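Side-chain contacts in thioredoxin peroxidase 2 (Plasmodium falciparum, PDB 2C0D), which probably reduces hydrogen peroxide and organic hydroperoxides to water and alcohols, as a thioredoxin-dependent 2-Cys peroxiredoxin: residues Thr35-Asn40 / Asp99-His104; Lys84-Lys89 / Arg170-Val175. All blocks are in the same frame, centred on the assembly; numbering follows the deposited sequence.

Contact 1 (Thr35-Asn40 / Asp99-His104); sequences TAQGLN and DSVYSH
L39 and V101 bring strand 35-39 and the first turn of helix 101-109 together. Their CA atoms are 6.4 Å apart. The CB of L39 points toward the helix. With CG anti to the backbone N (chi1 -178°), the chain extends away from the strand to the helix and forks into two methyls with different partners. L39 CD1 meets CG1 of V101 at 4.1 Å, the two side chains crossing at a slant. The L39 and H104 side chains pass each other in opposite directions. L39 CD2 lies 4.0 Å from the H104 backbone C and 4.1 Å from H104 CB, so it touches the root of that side chain and not its imidazole ring. The same leucine also rests on L105 and K108 further along the helix.

Strand 35-39 sits in the sheet of the thioredoxin fold of the peroxiredoxins, between strands 45-49 and 123-126. Helix 101-109 belongs to the beta-alpha-beta crossover from strand 91-97 to strand 123-126.

V101 divides its two methyls between two residues of the strand. Its CG2 lies 4.0 Å from CB of Q37 and 4.1 Å from Q37 OE1, and the two side chains meet at about a right angle. S100 N-caps the helix: its OG accepts from S103 N at 3.1 Å. The imidazole of H104 turns to the sheet, where NE2 makes a weak hydrogen bond to V125 O.

Contact 2 (Lys84-Lys89 / Arg170-Val175); sequences KDFENK and RNVQEV
F86 and V175 have the closest CA atoms of the two segments, yet these are 9.7 Å apart. The backbones do not meet, and the gap is spanned by side chains. Residues 84-88 make up all but the first residue of the short helix 83-88, and K89 is the first residue to leave helical geometry. Residues 172-175 are the first turn of helix 172-188. N171 is its N-cap. The OD1 of N171 accepts from E174 N at 2.8 Å. The donor N lies in the plane of the side-chain carbonyl, and the N-H...O angle is 153°.

The F86 ring makes the whole contact with its outer edge. CG is anti to the carbonyl carbon (chi1 -67°), and this carries the ring across to the valines. F86 CE2 meets V172 CG2 at 3.7 Å. On the other side of the ring tip, F86 CE1 lies 4.1 Å from V175 CG1. F86 CZ sits between, touching both methyls. V172 CG2 and V175 CG1 both lie near the ring plane, at the edge and not over a face.

Helix 172-188 is the long C-terminal helix of the fold. Here it packs against the helical region that follows C72, the predicted peroxidatic cysteine. The V172 side chain is about 11 Å from that of C72. F79 of helix 73-81 touches both V172 and V175, and L149 of strand 144-152 also reaches V175.

All three touching residues are buried. K89 NZ forms a salt bridge with D180 on helix 172-188, and R170 NH1 one with E75 of helix 73-81.

From the N terminus the segments come in the order 35-40, 84-89, 99-104 and 170-175, so the two contacts cross. Contact 1 closes its loop first, when the chain returns at 99-104 to strand 35-39 after 58 intervening residues. That loop takes in strands 45-49, 58-63 and 91-97, and both helices 73-81 and 83-88. Contact 2 opens inside it at 84-89 and closes only at 170-175. Its span includes helix 101-109 and the later strands of the sheet. The contacts lie on opposite sides of the chain's centre, their own centres 22 Å apart. Contact 1 ties a crossover helix to the sheet; contact 2 joins two helices.

Contact 1 (Thr35-Asn40 / Asp99-His104)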
ATOM      1  N   THR B  35     -15.459  -6.118 -16.377  1.00 17.43           N
ATOM      2  CA  THR B  35     -16.206  -5.356 -17.369  1.00 18.37           C
ATOM      3  C   THR B  35     -17.334  -4.650 -16.598  1.00 17.15           C
ATOM      4  O   THR B  35     -18.068  -5.273 -15.788  1.00 17.75           O
ATOM      5  CB  THR B  35     -16.775  -6.215 -18.535  1.00 20.19           C
ATOM      6  OG1 THR B  35     -15.703  -6.862 -19.244  1.00 25.81           O
ATOM      7  CG2 THR B  35     -17.502  -5.329 -19.536  1.00 20.40           C
ATOM      8  N   ALA B  36     -17.438  -3.340 -16.788  1.00 13.68           N
ATOM      9  CA  ALA B  36     -18.416  -2.569 -16.014  1.00 12.30           C
ATOM     10  C   ALA B  36     -18.734  -1.333 -16.825  1.00 11.97           C
ATOM     11  O   ALA B  36     -17.964  -0.953 -17.702  1.00 12.22           O
ATOM     12  CB  ALA B  36     -17.843  -2.154 -14.637  1.00 12.41           C
ATOM     13  N   GLN B  37     -19.849  -0.696 -16.524  1.00 10.73           N
ATOM     14  CA  GLN B  37     -20.118   0.605 -17.145  1.00 10.95           C
ATOM     15  C   GLN B  37     -19.312   1.675 -16.461  1.00 10.24           C
ATOM     16  O   GLN B  37     -19.086   1.625 -15.236  1.00  9.25           O
ATOM     17  CB  GLN B  37     -21.607   0.967 -17.045  1.00 11.50           C
ATOM     18  CG  GLN B  37     -22.509   0.030 -17.819  1.00 15.11           C
ATOM     19  CD  GLN B  37     -23.906   0.574 -17.895  1.00 17.99           C
ATOM     20  OE1 GLN B  37     -24.497   0.899 -16.861  1.00 18.74           O
ATOM     21  NE2 GLN B  37     -24.433   0.731 -19.114  1.00 20.62           N
ATOM     22  N   GLY B  38     -18.878   2.643 -17.254  1.00  8.93           N
ATOM     23  CA  GLY B  38     -18.169   3.778 -16.703  1.00  9.61           C
ATOM     24  C   GLY B  38     -18.706   5.059 -17.311  1.00  9.29           C
ATOM     25  O   GLY B  38     -19.406   5.034 -18.349  1.00  9.32           O
ATOM     26  N   LEU B  39     -18.400   6.165 -16.650  1.00  8.14           N
ATOM     27  CA  LEU B  39     -18.804   7.476 -17.116  1.00  9.15           C
ATOM     28  C   LEU B  39     -17.489   8.175 -17.474  1.00  9.64           C
ATOM     29  O   LEU B  39     -16.635   8.388 -16.590  1.00  9.42           O
ATOM     30  CB  LEU B  39     -19.554   8.190 -15.987  1.00  8.79           C
ATOM     31  CG  LEU B  39     -20.129   9.594 -16.237  1.00  9.37           C
ATOM     32  CD1 LEU B  39     -21.264   9.500 -17.298  1.00  9.92           C
ATOM     33  CD2 LEU B  39     -20.645  10.258 -14.914  1.00 10.04           C
ATOM     34  N   ASN B  40     -17.271   8.473 -18.756  1.00  8.85           N
ATOM     35  CA  ASN B  40     -15.967   9.060 -19.142  1.00 10.39           C
ATOM     36  C   ASN B  40     -15.849  10.594 -19.000  1.00 10.79           C
ATOM     37  O   ASN B  40     -16.763  11.261 -18.490  1.00  9.08           O
ATOM     38  CB  ASN B  40     -15.502   8.535 -20.516  1.00 11.31           C
ATOM     39  CG  ASN B  40     -16.225   9.217 -21.692  1.00 12.86           C
ATOM     40  OD1 ASN B  40     -16.979  10.176 -21.511  1.00  9.15           O
ATOM     41  ND2 ASN B  40     -15.993   8.705 -22.894  1.00 15.48           N
ATOM     42  N   ASP B  99     -21.257   2.445  -6.554  1.00  9.30           N
ATOM     43  CA  ASP B  99     -22.444   3.270  -6.788  1.00  9.99           C
ATOM     44  C   ASP B  99     -22.766   3.377  -8.271  1.00  8.84           C
ATOM     45  O   ASP B  99     -21.911   3.070  -9.106  1.00  8.79           O
ATOM     46  CB  ASP B  99     -22.202   4.651  -6.206  1.00 10.52           C
ATOM     47  CG  ASP B  99     -21.849   4.610  -4.709  1.00 16.27           C
ATOM     48  OD1 ASP B  99     -22.723   4.957  -3.883  1.00 16.95           O
ATOM     49  OD2 ASP B  99     -20.692   4.281  -4.360  1.00 19.65           O
ATOM     50  N   SER B 100     -23.979   3.832  -8.608  1.00  7.34           N
ATOM     51  CA  SER B 100     -24.436   3.774 -10.007  1.00  6.66           C
ATOM     52  C   SER B 100     -23.854   4.888 -10.890  1.00  7.10           C
ATOM     53  O   SER B 100     -23.293   5.886 -10.379  1.00  6.73           O
ATOM     54  CB  SER B 100     -25.970   3.914 -10.023  1.00  6.81           C
ATOM     55  OG  SER B 100     -26.334   5.212  -9.545  1.00  4.77           O
ATOM     56  N   VAL B 101     -24.038   4.747 -12.209  1.00  6.52           N
ATOM     57  CA  VAL B 101     -23.590   5.791 -13.147  1.00  7.77           C
ATOM     58  C   VAL B 101     -24.295   7.113 -12.817  1.00  6.53           C
ATOM     59  O   VAL B 101     -23.654   8.153 -12.824  1.00  6.27           O
ATOM     60  CB  VAL B 101     -23.791   5.368 -14.611  1.00  7.69           C
ATOM     61  CG1 VAL B 101     -23.384   6.489 -15.556  1.00 10.41           C
ATOM     62  CG2 VAL B 101     -22.923   4.109 -14.883  1.00  9.90           C
ATOM     63  N   TYR B 102     -25.591   7.044 -12.467  1.00  5.81           N
ATOM     64  CA  TYR B 102     -26.331   8.260 -12.075  1.00  6.25           C
ATOM     65  C   TYR B 102     -25.637   8.926 -10.878  1.00  6.94           C
ATOM     66  O   TYR B 102     -25.407  10.128 -10.876  1.00  6.66           O
ATOM     67  CB  TYR B 102     -27.778   7.931 -11.658  1.00  5.94           C
ATOM     68  CG  TYR B 102     -28.479   9.173 -11.241  1.00  7.23           C
ATOM     69  CD1 TYR B 102     -29.122   9.965 -12.216  1.00 10.91           C
ATOM     70  CD2 TYR B 102     -28.488   9.585  -9.914  1.00  7.85           C
ATOM     71  CE1 TYR B 102     -29.782  11.148 -11.854  1.00 12.08           C
ATOM     72  CE2 TYR B 102     -29.142  10.775  -9.529  1.00  8.92           C
ATOM     73  CZ  TYR B 102     -29.761  11.544 -10.520  1.00  8.87           C
ATOM     74  OH  TYR B 102     -30.394  12.712 -10.167  1.00 12.21           O
ATOM     75  N   SER B 103     -25.287   8.128  -9.866  1.00  6.23           N
ATOM     76  CA  SER B 103     -24.640   8.672  -8.657  1.00  6.41           C
ATOM     77  C   SER B 103     -23.318   9.410  -9.011  1.00  6.38           C
ATOM     78  O   SER B 103     -23.047  10.484  -8.466  1.00  6.35           O
ATOM     79  CB  SER B 103     -24.360   7.542  -7.639  1.00  8.03           C
ATOM     80  OG  SER B 103     -25.608   7.100  -7.049  1.00 10.94           O
ATOM     81  N   HIS B 104     -22.505   8.820  -9.891  1.00  6.22           N
ATOM     82  CA  HIS B 104     -21.259   9.495 -10.339  1.00  6.44           C
ATOM     83  C   HIS B 104     -21.521  10.792 -11.093  1.00  6.42           C
ATOM     84  O   HIS B 104     -20.859  11.788 -10.846  1.00  5.64           O
ATOM     85  CB  HIS B 104     -20.439   8.564 -11.199  1.00  7.70           C
ATOM     86  CG  HIS B 104     -19.802   7.450 -10.410  1.00  8.38           C
ATOM     87  ND1 HIS B 104     -19.317   7.624  -9.125  1.00 16.45           N
ATOM     88  CD2 HIS B 104     -19.540   6.169 -10.738  1.00 12.77           C
ATOM     89  CE1 HIS B 104     -18.788   6.486  -8.699  1.00 13.46           C
ATOM     90  NE2 HIS B 104     -18.908   5.590  -9.661  1.00 17.44           N
TER

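Contact 2 (Lys84-Lys89 / Arg170-Val175)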
ATOM      1  N   LYS B  84      -2.847  15.336 -16.011  1.00 11.30           N
ATOM      2  CA  LYS B  84      -1.884  15.309 -17.120  1.00 12.81           C
ATOM      3  C   LYS B  84      -0.568  14.605 -16.743  1.00 12.73           C
ATOM      4  O   LYS B  84       0.112  14.069 -17.623  1.00 13.52           O
ATOM      5  CB  LYS B  84      -1.652  16.730 -17.695  1.00 14.25           C
ATOM      6  CG  LYS B  84      -2.951  17.374 -18.235  1.00 13.19           C
ATOM      7  CD  LYS B  84      -3.566  16.594 -19.376  1.00 16.72           C
ATOM      8  CE  LYS B  84      -5.003  17.037 -19.643  1.00 20.72           C
ATOM      9  NZ  LYS B  84      -5.477  16.483 -20.932  1.00 22.96           N
ATOM     10  N   ASP B  85      -0.225  14.597 -15.457  1.00 12.72           N
ATOM     11  CA  ASP B  85       0.937  13.803 -14.982  1.00 13.54           C
ATOM     12  C   ASP B  85       0.710  12.293 -15.173  1.00 12.40           C
ATOM     13  O   ASP B  85       1.636  11.551 -15.566  1.00 11.84           O
ATOM     14  CB  ASP B  85       1.222  14.105 -13.529  1.00 14.59           C
ATOM     15  CG  ASP B  85       1.709  15.537 -13.324  1.00 21.25           C
ATOM     16  OD1 ASP B  85       2.649  15.963 -14.053  1.00 28.76           O
ATOM     17  OD2 ASP B  85       1.152  16.239 -12.463  1.00 26.19           O
ATOM     18  N   PHE B  86      -0.514  11.824 -14.917  1.00 10.80           N
ATOM     19  CA  PHE B  86      -0.851  10.431 -15.277  1.00 10.07           C
ATOM     20  C   PHE B  86      -0.765  10.206 -16.778  1.00 10.54           C
ATOM     21  O   PHE B  86      -0.170   9.220 -17.216  1.00 10.41           O
ATOM     22  CB  PHE B  86      -2.248  10.003 -14.753  1.00  9.46           C
ATOM     23  CG  PHE B  86      -2.320   9.922 -13.249  1.00 11.02           C
ATOM     24  CD1 PHE B  86      -2.090   8.710 -12.595  1.00 10.65           C
ATOM     25  CD2 PHE B  86      -2.626  11.036 -12.474  1.00  8.04           C
ATOM     26  CE1 PHE B  86      -2.149   8.617 -11.188  1.00 10.40           C
ATOM     27  CE2 PHE B  86      -2.692  10.943 -11.036  1.00 10.74           C
ATOM     28  CZ  PHE B  86      -2.436   9.713 -10.403  1.00 10.57           C
ATOM     29  N   GLU B  87      -1.332  11.121 -17.572  1.00 10.56           N
ATOM     30  CA  GLU B  87      -1.246  11.020 -19.020  1.00 11.74           C
ATOM     31  C   GLU B  87       0.200  10.984 -19.539  1.00 10.74           C
ATOM     32  O   GLU B  87       0.533  10.159 -20.417  1.00 11.32           O
ATOM     33  CB  GLU B  87      -2.029  12.160 -19.665  1.00 12.90           C
ATOM     34  CG  GLU B  87      -3.540  12.011 -19.442  1.00 17.72           C
ATOM     35  CD  GLU B  87      -4.339  13.014 -20.245  1.00 25.33           C
ATOM     36  OE1 GLU B  87      -3.860  13.418 -21.330  1.00 27.62           O
ATOM     37  OE2 GLU B  87      -5.452  13.379 -19.791  1.00 31.59           O
ATOM     38  N   ASN B  88       1.060  11.820 -18.964  1.00 10.93           N
ATOM     39  CA  ASN B  88       2.475  11.887 -19.379  1.00 11.03           C
ATOM     40  C   ASN B  88       3.190  10.557 -19.129  1.00 11.63           C
ATOM     41  O   ASN B  88       4.119  10.208 -19.838  1.00 12.42           O
ATOM     42  CB  ASN B  88       3.220  12.979 -18.614  1.00 10.48           C
ATOM     43  CG  ASN B  88       2.766  14.394 -19.006  1.00 13.95           C
ATOM     44  OD1 ASN B  88       2.180  14.597 -20.073  1.00 14.70           O
ATOM     45  ND2 ASN B  88       3.002  15.354 -18.114  1.00 14.71           N
ATOM     46  N   LYS B  89       2.725   9.833 -18.118  1.00 10.26           N
ATOM     47  CA  LYS B  89       3.298   8.535 -17.779  1.00 11.58           C
ATOM     48  C   LYS B  89       2.587   7.331 -18.434  1.00 11.45           C
ATOM     49  O   LYS B  89       2.916   6.173 -18.128  1.00 12.34           O
ATOM     50  CB  LYS B  89       3.332   8.384 -16.250  1.00 10.94           C
ATOM     51  CG  LYS B  89       4.171   9.471 -15.579  1.00 12.93           C
ATOM     52  CD  LYS B  89       4.088   9.379 -14.052  1.00 13.30           C
ATOM     53  CE  LYS B  89       4.468  10.701 -13.375  1.00 18.28           C
ATOM     54  NZ  LYS B  89       5.903  11.079 -13.606  1.00 19.73           N
ATOM     55  N   ARG B 170      -5.840   9.957  -0.309  1.00 14.32           N
ATOM     56  CA  ARG B 170      -4.572   9.528  -0.917  1.00 14.75           C
ATOM     57  C   ARG B 170      -3.773  10.757  -1.356  1.00 15.25           C
ATOM     58  O   ARG B 170      -4.372  11.792  -1.689  1.00 16.00           O
ATOM     59  CB  ARG B 170      -4.828   8.527  -2.066  1.00 14.26           C
ATOM     60  CG  ARG B 170      -5.288   7.123  -1.554  1.00 16.39           C
ATOM     61  CD  ARG B 170      -6.859   7.020  -1.521  1.00 15.56           C
ATOM     62  NE  ARG B 170      -7.183   5.779  -2.176  1.00 26.50           N
ATOM     63  CZ  ARG B 170      -8.314   5.520  -2.760  1.00 24.17           C
ATOM     64  NH1 ARG B 170      -9.316   6.406  -2.760  1.00 15.42           N
ATOM     65  NH2 ARG B 170      -8.426   4.344  -3.332  1.00 32.34           N
ATOM     66  N   ASN B 171      -2.434  10.662  -1.312  1.00 14.49           N
ATOM     67  CA  ASN B 171      -1.553  11.764  -1.703  1.00 15.51           C
ATOM     68  C   ASN B 171      -1.088  11.517  -3.132  1.00 14.46           C
ATOM     69  O   ASN B 171      -0.358  10.548  -3.405  1.00 12.33           O
ATOM     70  CB  ASN B 171      -0.349  11.850  -0.764  1.00 17.12           C
ATOM     71  CG  ASN B 171       0.612  12.966  -1.149  1.00 22.04           C
ATOM     72  OD1 ASN B 171       1.476  12.786  -1.988  1.00 27.45           O
ATOM     73  ND2 ASN B 171       0.460  14.134  -0.516  1.00 29.22           N
ATOM     74  N   VAL B 172      -1.558  12.362  -4.040  1.00 13.87           N
ATOM     75  CA  VAL B 172      -1.341  12.133  -5.470  1.00 14.11           C
ATOM     76  C   VAL B 172       0.157  12.155  -5.836  1.00 13.46           C
ATOM     77  O   VAL B 172       0.593  11.391  -6.703  1.00 11.45           O
ATOM     78  CB  VAL B 172      -2.174  13.125  -6.352  1.00 15.24           C
ATOM     79  CG1 VAL B 172      -1.704  14.570  -6.155  1.00 17.45           C
ATOM     80  CG2 VAL B 172      -2.102  12.720  -7.827  1.00 15.59           C
ATOM     81  N   GLN B 173       0.928  13.025  -5.175  1.00 13.24           N
ATOM     82  CA  GLN B 173       2.379  13.090  -5.450  1.00 14.06           C
ATOM     83  C   GLN B 173       3.050  11.780  -5.082  1.00 13.13           C
ATOM     84  O   GLN B 173       3.931  11.319  -5.826  1.00 13.30           O
ATOM     85  CB  GLN B 173       3.038  14.280  -4.736  1.00 14.99           C
ATOM     86  CG  GLN B 173       2.633  15.620  -5.326  1.00 19.63           C
ATOM     87  N   GLU B 174       2.637  11.167  -3.961  1.00 13.21           N
ATOM     88  CA  GLU B 174       3.152   9.830  -3.571  1.00 13.01           C
ATOM     89  C   GLU B 174       2.813   8.764  -4.610  1.00 12.58           C
ATOM     90  O   GLU B 174       3.652   7.923  -4.931  1.00 11.27           O
ATOM     91  CB  GLU B 174       2.626   9.374  -2.206  1.00 14.27           C
ATOM     92  CG  GLU B 174       3.165  10.182  -1.036  1.00 17.91           C
ATOM     93  N   VAL B 175       1.581   8.799  -5.132  1.00 10.65           N
ATOM     94  CA  VAL B 175       1.151   7.833  -6.148  1.00  9.48           C
ATOM     95  C   VAL B 175       1.969   7.956  -7.420  1.00  9.01           C
ATOM     96  O   VAL B 175       2.410   6.953  -8.002  1.00  8.36           O
ATOM     97  CB  VAL B 175      -0.373   7.990  -6.424  1.00  9.77           C
ATOM     98  CG1 VAL B 175      -0.838   7.131  -7.588  1.00 10.95           C
ATOM     99  CG2 VAL B 175      -1.097   7.609  -5.153  1.00  9.18           C
TER